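Side-chain contacts in xanthomonas outer protein D (Xanthomonas euvesicatoria, PDB 2OIX), which is a type III secreted virulence effector whose cysteine-protease domain removes SUMO from conjugated proteins: residues A[45-48]-A[53-56]; A[5-10]-A[34-39]; A[67-70]-A[76-79]. The protein carries 1 engineered substitution. All coordinates share one frame; numbering follows the deposited sequence.

Interaction 1. Residues A[45-48]-A[53-56]; sequences DPDQ and QRLL
Asp47 and Arg54 stand seven residues apart on one helix, 46-57, which puts them two turns from each other on the same side with their CA atoms 10.5 Å apart. The side chains span that gap by a single long salt bridge, Asp47 OD1 to Arg54 NH2 at 3.6 Å. Arg54 covers most of the distance: CG lies anti to the carbonyl carbon (chi1 -59°), and the chain runs extended from CG to NE, back toward the start of the helix. Asp47 leaves the backbone pointing away from Arg54, yet its carboxylate bends round to meet the guanidinium at an edge, near the guanidinium plane. The two flat groups are turned 84° against each other and one oxygen faces one nitrogen, without the paired grip of a coplanar carboxylate and guanidinium. This i, i+7 ion pair is exposed on a surface helix of the Ulp1-type catalytic domain, consistent with a weak, solvent-screened attraction. An acid early and a base late would also suit the helix dipole. Asp45 is the N-cap of this helix, its OD1 accepting a weak bond from Gln48 N at 3.3 Å, while Gln48 OE1 reaches back to Ser43. On the inner side Leu55 and Leu56 pack on Val37 of helix 35-40, Gln53 NE2 bonds to His114 O at the end of helix 102-114, and Leu56 O receives Arg83 just beyond strand 75-82.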
loop_
_atom_site.group_PDB
_atom_site.type_symbol
_atom_site.label_atom_id
_atom_site.label_comp_id
_atom_site.label_asym_id
_atom_site.label_seq_id
_atom_site.Cartn_x
_atom_site.Cartn_y
_atom_site.Cartn_z
ATOM N N ASP A 45 -13.327 7.585 -17.275
ATOM C CA ASP A 45 -14.180 8.645 -16.760
ATOM C C ASP A 45 -13.298 9.661 -16.048
ATOM O O ASP A 45 -12.753 9.389 -14.988
ATOM C CB ASP A 45 -15.228 8.078 -15.790
ATOM C CG ASP A 45 -16.139 9.165 -15.187
ATOM O OD1 ASP A 45 -15.810 10.384 -15.241
ATOM O OD2 ASP A 45 -17.203 8.799 -14.648
ATOM N N PRO A 46 -13.164 10.847 -16.651
ATOM C CA PRO A 46 -12.294 11.893 -16.133
ATOM C C PRO A 46 -12.586 12.287 -14.671
ATOM O O PRO A 46 -11.516 12.558 -13.862
ATOM C CB PRO A 46 -12.579 13.069 -17.079
ATOM C CG PRO A 46 -12.944 12.387 -18.373
ATOM C CD PRO A 46 -13.825 11.250 -17.908
ATOM N N ASP A 47 -13.952 12.512 -14.447
ATOM C CA ASP A 47 -14.351 12.793 -13.058
ATOM C C ASP A 47 -14.062 11.691 -12.011
ATOM O O ASP A 47 -13.918 12.002 -10.822
ATOM C CB ASP A 47 -15.810 13.206 -12.969
ATOM C CG ASP A 47 -16.021 14.325 -11.979
ATOM O OD1 ASP A 47 -15.153 14.500 -11.088
ATOM O OD2 ASP A 47 -17.032 15.042 -12.106
ATOM N N GLN A 48 -14.004 10.425 -12.432
ATOM C CA GLN A 48 -13.587 9.338 -11.521
ATOM C C GLN A 48 -12.093 9.489 -11.171
ATOM O O GLN A 48 -11.673 9.300 -10.019
ATOM C CB GLN A 48 -13.795 7.955 -12.152
ATOM C CG GLN A 48 -15.260 7.445 -12.220
ATOM C CD GLN A 48 -15.360 5.930 -12.526
ATOM O OE1 GLN A 48 -14.338 5.259 -12.715
ATOM N NE2 GLN A 48 -16.607 5.392 -12.580
ATOM N N GLN A 53 -7.464 11.393 -7.834
ATOM C CA GLN A 53 -6.345 12.303 -7.638
ATOM C C GLN A 53 -6.495 13.194 -6.386
ATOM O O GLN A 53 -5.513 13.406 -5.677
ATOM C CB GLN A 53 -6.112 13.137 -8.918
ATOM C CG GLN A 53 -5.386 12.287 -9.942
ATOM C CD GLN A 53 -5.287 12.884 -11.320
ATOM O OE1 GLN A 53 -6.092 13.744 -11.721
ATOM N NE2 GLN A 53 -4.286 12.427 -12.072
ATOM N N ARG A 54 -7.712 13.661 -6.084
ATOM C CA ARG A 54 -7.973 14.504 -4.896
ATOM C C ARG A 54 -7.845 13.733 -3.592
ATOM O O ARG A 54 -7.294 14.248 -2.604
ATOM C CB ARG A 54 -9.382 15.094 -4.948
ATOM C CG ARG A 54 -9.675 15.959 -6.154
ATOM C CD ARG A 54 -11.120 16.501 -6.090
ATOM N NE ARG A 54 -11.625 16.854 -7.419
ATOM C CZ ARG A 54 -12.679 16.283 -7.996
ATOM N NH1 ARG A 54 -13.385 15.344 -7.358
ATOM N NH2 ARG A 54 -13.047 16.676 -9.211
ATOM N N LEU A 55 -8.390 12.511 -3.592
ATOM C CA LEU A 55 -8.429 11.662 -2.417
ATOM C C LEU A 55 -7.072 11.106 -2.061
ATOM O O LEU A 55 -6.856 10.764 -0.914
ATOM C CB LEU A 55 -9.416 10.508 -2.603
ATOM C CG LEU A 55 -10.896 10.907 -2.570
ATOM C CD1 LEU A 55 -11.737 9.775 -3.096
ATOM C CD2 LEU A 55 -11.328 11.272 -1.159
ATOM N N LEU A 56 -6.161 11.038 -3.038
ATOM C CA LEU A 56 -4.856 10.411 -2.804
ATOM C C LEU A 56 -3.666 11.332 -2.917
ATOM O O LEU A 56 -2.569 11.002 -2.427
ATOM C CB LEU A 56 -4.655 9.235 -3.761
ATOM C CG LEU A 56 -5.633 8.059 -3.627
ATOM C CD1 LEU A 56 -5.235 7.092 -4.713
ATOM C CD2 LEU A 56 -5.668 7.319 -2.251
#

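Interaction 2. Residues A[5-10]-A[34-39]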
loop_
_atom_site.group_PDB
_atom_site.type_symbol
_atom_site.label_atom_id
_atom_site.label_comp_id
_atom_site.label_asym_id
_atom_site.label_seq_id
_atom_site.Cartn_x
_atom_site.Cartn_y
_atom_site.Cartn_z
ATOM N N LEU A 5 -8.325 -12.446 -0.737
ATOM C CA LEU A 5 -8.852 -11.217 -0.152
ATOM C C LEU A 5 -9.435 -10.301 -1.227
ATOM O O LEU A 5 -8.848 -10.162 -2.300
ATOM C CB LEU A 5 -7.754 -10.468 0.624
ATOM C CG LEU A 5 -7.183 -11.109 1.895
ATOM C CD1 LEU A 5 -6.385 -10.053 2.689
ATOM C CD2 LEU A 5 -8.211 -11.783 2.789
ATOM N N LEU A 6 -10.599 -9.709 -0.937
ATOM C CA LEU A 6 -11.250 -8.711 -1.812
ATOM C C LEU A 6 -10.892 -7.290 -1.354
ATOM O O LEU A 6 -10.339 -7.122 -0.273
ATOM C CB LEU A 6 -12.766 -8.890 -1.768
ATOM C CG LEU A 6 -13.313 -10.303 -2.019
ATOM C CD1 LEU A 6 -14.845 -10.308 -2.020
ATOM C CD2 LEU A 6 -12.811 -10.881 -3.317
ATOM N N ASP A 7 -11.223 -6.290 -2.158
ATOM C CA ASP A 7 -10.983 -4.875 -1.813
ATOM C C ASP A 7 -11.524 -4.573 -0.407
ATOM O O ASP A 7 -10.865 -3.887 0.365
ATOM C CB ASP A 7 -11.682 -3.945 -2.817
ATOM C CG ASP A 7 -11.109 -4.052 -4.238
ATOM O OD1 ASP A 7 -10.064 -3.415 -4.545
ATOM O OD2 ASP A 7 -11.742 -4.758 -5.068
ATOM N N GLY A 8 -12.749 -5.061 -0.128
ATOM C CA GLY A 8 -13.429 -4.893 1.166
ATOM C C GLY A 8 -12.717 -5.462 2.386
ATOM O O GLY A 8 -12.844 -4.929 3.486
ATOM N N HIS A 9 -11.988 -6.557 2.216
ATOM C CA HIS A 9 -11.193 -7.105 3.306
ATOM C C HIS A 9 -10.009 -6.245 3.634
ATOM O O HIS A 9 -9.695 -6.059 4.808
ATOM C CB HIS A 9 -10.682 -8.469 2.926
ATOM C CG HIS A 9 -11.766 -9.481 2.771
ATOM N ND1 HIS A 9 -12.094 -10.032 1.551
ATOM C CD2 HIS A 9 -12.601 -10.047 3.676
ATOM C CE1 HIS A 9 -13.070 -10.910 1.713
ATOM N NE2 HIS A 9 -13.413 -10.916 2.988
ATOM N N LEU A 10 -9.334 -5.762 2.591
ATOM C CA LEU A 10 -8.186 -4.877 2.768
ATOM C C LEU A 10 -8.655 -3.597 3.450
ATOM O O LEU A 10 -8.066 -3.180 4.442
ATOM C CB LEU A 10 -7.508 -4.580 1.419
ATOM C CG LEU A 10 -6.352 -5.522 1.000
ATOM C CD1 LEU A 10 -6.931 -6.758 0.498
ATOM C CD2 LEU A 10 -5.578 -4.865 -0.174
ATOM N N ASP A 34 -7.734 3.358 -0.048
ATOM C CA ASP A 34 -8.746 2.399 -0.458
ATOM C C ASP A 34 -8.332 1.921 -1.847
ATOM O O ASP A 34 -8.053 2.740 -2.734
ATOM C CB ASP A 34 -10.099 3.106 -0.560
ATOM C CG ASP A 34 -11.176 2.191 -1.052
ATOM O OD1 ASP A 34 -11.835 1.525 -0.215
ATOM O OD2 ASP A 34 -11.372 2.108 -2.271
ATOM N N SER A 35 -8.334 0.617 -2.071
ATOM C CA SER A 35 -7.818 0.013 -3.301
ATOM C C SER A 35 -8.639 0.325 -4.547
ATOM O O SER A 35 -8.102 0.380 -5.643
ATOM C CB SER A 35 -7.628 -1.503 -3.123
ATOM O OG SER A 35 -8.821 -2.123 -2.700
ATOM N N GLN A 36 -9.930 0.596 -4.368
ATOM C CA GLN A 36 -10.790 0.878 -5.484
ATOM C C GLN A 36 -10.495 2.294 -5.937
ATOM O O GLN A 36 -10.533 2.571 -7.107
ATOM C CB GLN A 36 -12.255 0.744 -5.095
ATOM C CG GLN A 36 -12.644 -0.684 -4.768
ATOM C CD GLN A 36 -14.132 -0.885 -4.635
ATOM O OE1 GLN A 36 -14.834 -0.916 -5.616
ATOM N NE2 GLN A 36 -14.600 -1.113 -3.415
ATOM N N VAL A 37 -10.208 3.178 -4.975
ATOM C CA VAL A 37 -9.769 4.520 -5.306
ATOM C C VAL A 37 -8.448 4.480 -6.058
ATOM O O VAL A 37 -8.250 5.296 -6.985
ATOM C CB VAL A 37 -9.717 5.456 -4.092
ATOM C CG1 VAL A 37 -9.194 6.875 -4.492
ATOM C CG2 VAL A 37 -11.131 5.597 -3.463
ATOM N N VAL A 38 -7.525 3.588 -5.635
ATOM C CA VAL A 38 -6.255 3.405 -6.390
ATOM C C VAL A 38 -6.545 3.050 -7.889
ATOM O O VAL A 38 -6.002 3.653 -8.824
ATOM C CB VAL A 38 -5.312 2.333 -5.701
ATOM C CG1 VAL A 38 -4.037 2.237 -6.488
ATOM C CG2 VAL A 38 -4.959 2.821 -4.316
ATOM N N THR A 39 -7.424 2.088 -8.102
ATOM C CA THR A 39 -7.804 1.632 -9.432
ATOM C C THR A 39 -8.357 2.810 -10.269
ATOM O O THR A 39 -8.051 2.967 -11.450
ATOM C CB THR A 39 -8.819 0.468 -9.306
ATOM O OG1 THR A 39 -8.206 -0.619 -8.590
ATOM C CG2 THR A 39 -9.300 -0.021 -10.681
HETATM O O HOH W 1 -8.863 -1.345 0.294
HETATM O O HOH W 2 -9.922 -2.248 -7.034
#
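Asp7 and Ser35, each the first residue of its helix, meet through a short hydrogen bond, Ser35 OG to Asp7 OD1 at 2.6 Å, received on the anti lone pair of the oxygen. Ser35 holds its OG between backbone N and carbonyl carbon (chi1 55°), directed at the carboxylate. This is the tight, inner part of the contact: Ser35 is buried, and Trp76 of strand 75-82 touches both residues. Water 2 gives OD1 a second donor at 2.8 Å and also bonds Thr39 OG1 one turn on. Water 1 ties the backbones together, donating to Asp7 O and accepting from Ser35 N. Within the Ulp1-type protease domain the contact thus joins the N-terminal ends of two helices, 7-20 packing on the Pro68/Trp76 face of the sheet and 35-40 flanking strand 64-71. Helix 35-40 is capped by Asp34, whose OD2 accepts from Gln36 N and, at 3.1 Å, from Val37 N, while OD1 pairs with Arg11; at the start of helix 7-20 Leu6 N instead donates to His9 ND1, in the ring plane. The outer side is looser. Exposed Gln36 passes the carboxylate with its methylene, CG to Asp7 CG at 3.7 Å, and the two flat ends, 34° apart, do not stack.

Interaction 3. Residues A[67-70]-A[76-79]; sequences LPIN and WSLL
The indole of Trp76 and the side chain of Asn70 stack, with the amide only 10° from parallel to the ring and Asn70 CB over the same face, 3.5 Å from Trp76 CZ3. Leu10 of helix 7-20 covers the opposite face, and Asp7 meets the edge at CH2. Pro68 CB approaches the ring obliquely, and the indole NE1 donates to Leu5 O. Trp76, Asn70 and Pro68 share one face of the antiparallel beta hairpin 64-71/75-82 at the middle of the mixed sheet. Asn70 CG is anti to its own N (chi1 -167°), which lays the side chain over the six-membered ring. Two hydrogen-bonded pairs hold the strands: Leu67 with Leu79, and Ile69 with Ser77, where Ile69 N to Ser77 O measures 2.8 Å. Pro68, lacking an N-H, occupies a non-hydrogen-bonded position opposite Leu78, where this hairpin ladder uses none. On the other face Leu67 and Leu79 run side by side, CD1 to CD2 at 3.9 Å, and the Ile69 side chain lies aslant to Leu79, its CG1 against Leu79 CB. Ser77 OG, beside Ile69 CB, is hydrogen-bonded to Gln104 and His93, while Ile69 also packs on helix 102-114. Trp76 CA directs its hydrogen at Ile69 O, CA to O 3.4 Å.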
loop_
_atom_site.group_PDB
_atom_site.type_symbol
_atom_site.label_atom_id
_atom_site.label_comp_id
_atom_site.label_asym_id
_atom_site.label_seq_id
_atom_site.Cartn_x
_atom_site.Cartn_y
_atom_site.Cartn_z
ATOM N N LEU A 67 -0.653 2.245 -0.896
ATOM C CA LEU A 67 -1.577 2.046 -2.009
ATOM C C LEU A 67 -1.597 0.596 -2.407
ATOM O O LEU A 67 -0.617 0.093 -2.986
ATOM C CB LEU A 67 -1.112 2.845 -3.228
ATOM C CG LEU A 67 -0.958 4.365 -2.967
ATOM C CD1 LEU A 67 0.420 4.868 -3.311
ATOM C CD2 LEU A 67 -1.957 5.161 -3.750
ATOM N N PRO A 68 -2.678 -0.115 -2.044
ATOM C CA PRO A 68 -2.777 -1.520 -2.457
ATOM C C PRO A 68 -3.066 -1.505 -3.974
ATOM O O PRO A 68 -3.928 -0.751 -4.442
ATOM C CB PRO A 68 -3.943 -2.061 -1.639
ATOM C CG PRO A 68 -4.169 -1.002 -0.503
ATOM C CD PRO A 68 -3.840 0.305 -1.232
ATOM N N ILE A 69 -2.306 -2.307 -4.715
ATOM C CA ILE A 69 -2.414 -2.404 -6.167
ATOM C C ILE A 69 -3.127 -3.735 -6.505
ATOM O O ILE A 69 -2.553 -4.771 -6.308
ATOM C CB ILE A 69 -1.020 -2.331 -6.819
ATOM C CG1 ILE A 69 -0.240 -1.065 -6.387
ATOM C CG2 ILE A 69 -1.127 -2.376 -8.355
ATOM C CD1 ILE A 69 -0.906 0.234 -6.640
ATOM N N ASN A 70 -4.359 -3.670 -7.004
ATOM C CA ASN A 70 -5.166 -4.828 -7.342
ATOM C C ASN A 70 -5.025 -5.202 -8.801
ATOM O O ASN A 70 -5.347 -4.413 -9.665
ATOM C CB ASN A 70 -6.653 -4.536 -7.038
ATOM C CG ASN A 70 -7.507 -5.764 -7.057
ATOM O OD1 ASN A 70 -7.013 -6.899 -7.103
ATOM N ND2 ASN A 70 -8.806 -5.559 -6.964
ATOM N N TRP A 76 -2.311 -9.171 -5.700
ATOM C CA TRP A 76 -2.145 -7.905 -4.961
ATOM C C TRP A 76 -0.656 -7.562 -4.773
ATOM O O TRP A 76 0.160 -8.437 -4.507
ATOM C CB TRP A 76 -2.686 -7.988 -3.545
ATOM C CG TRP A 76 -4.189 -8.027 -3.398
ATOM C CD1 TRP A 76 -4.954 -9.131 -3.174
ATOM C CD2 TRP A 76 -5.075 -6.920 -3.457
ATOM N NE1 TRP A 76 -6.302 -8.786 -3.095
ATOM C CE2 TRP A 76 -6.396 -7.424 -3.247
ATOM C CE3 TRP A 76 -4.890 -5.535 -3.650
ATOM C CZ2 TRP A 76 -7.513 -6.598 -3.226
ATOM C CZ3 TRP A 76 -6.035 -4.703 -3.636
ATOM C CH2 TRP A 76 -7.315 -5.244 -3.429
ATOM N N SER A 77 -0.328 -6.277 -4.799
ATOM C CA SER A 77 0.983 -5.849 -4.337
ATOM C C SER A 77 0.798 -4.478 -3.632
ATOM O O SER A 77 -0.333 -3.953 -3.525
ATOM C CB SER A 77 1.943 -5.769 -5.497
ATOM O OG SER A 77 1.457 -4.782 -6.386
ATOM N N LEU A 78 1.903 -3.913 -3.166
ATOM C CA LEU A 78 1.851 -2.723 -2.378
ATOM C C LEU A 78 2.776 -1.666 -2.934
ATOM O O LEU A 78 4.010 -1.903 -3.121
ATOM C CB LEU A 78 2.279 -3.013 -0.970
ATOM C CG LEU A 78 2.375 -1.810 -0.021
ATOM C CD1 LEU A 78 0.998 -1.094 0.101
ATOM C CD2 LEU A 78 2.964 -2.226 1.363
ATOM N N LEU A 79 2.203 -0.497 -3.188
ATOM C CA LEU A 79 3.022 0.635 -3.550
ATOM C C LEU A 79 2.998 1.615 -2.360
ATOM O O LEU A 79 1.930 2.021 -1.914
ATOM C CB LEU A 79 2.441 1.357 -4.788
ATOM C CG LEU A 79 3.270 2.521 -5.197
ATOM C CD1 LEU A 79 4.684 2.003 -5.665
ATOM C CD2 LEU A 79 2.540 3.366 -6.269
#

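Interactions 2 and 3 are close neighbours, their centres 9 Å apart, and Trp76 joins them: its CH2 lies 3.5 Å from Asp7 OD1, and its CZ3 3.5 Å from Leu10 CD2. The same indole touches Ala136, the engineered alanine in place of the catalytic cysteine, and so links both contacts to the active site. Interaction 1 lies on the periphery, about 16 Å from the centre of interaction 2 and 18 Å from that of interaction 3, measured between centres. Leu56 nonetheless joins it to both, with its CD1 4.2 Å from Val38 CA in interaction 2 and 3.9 Å from Leu67 CD2 in interaction 3.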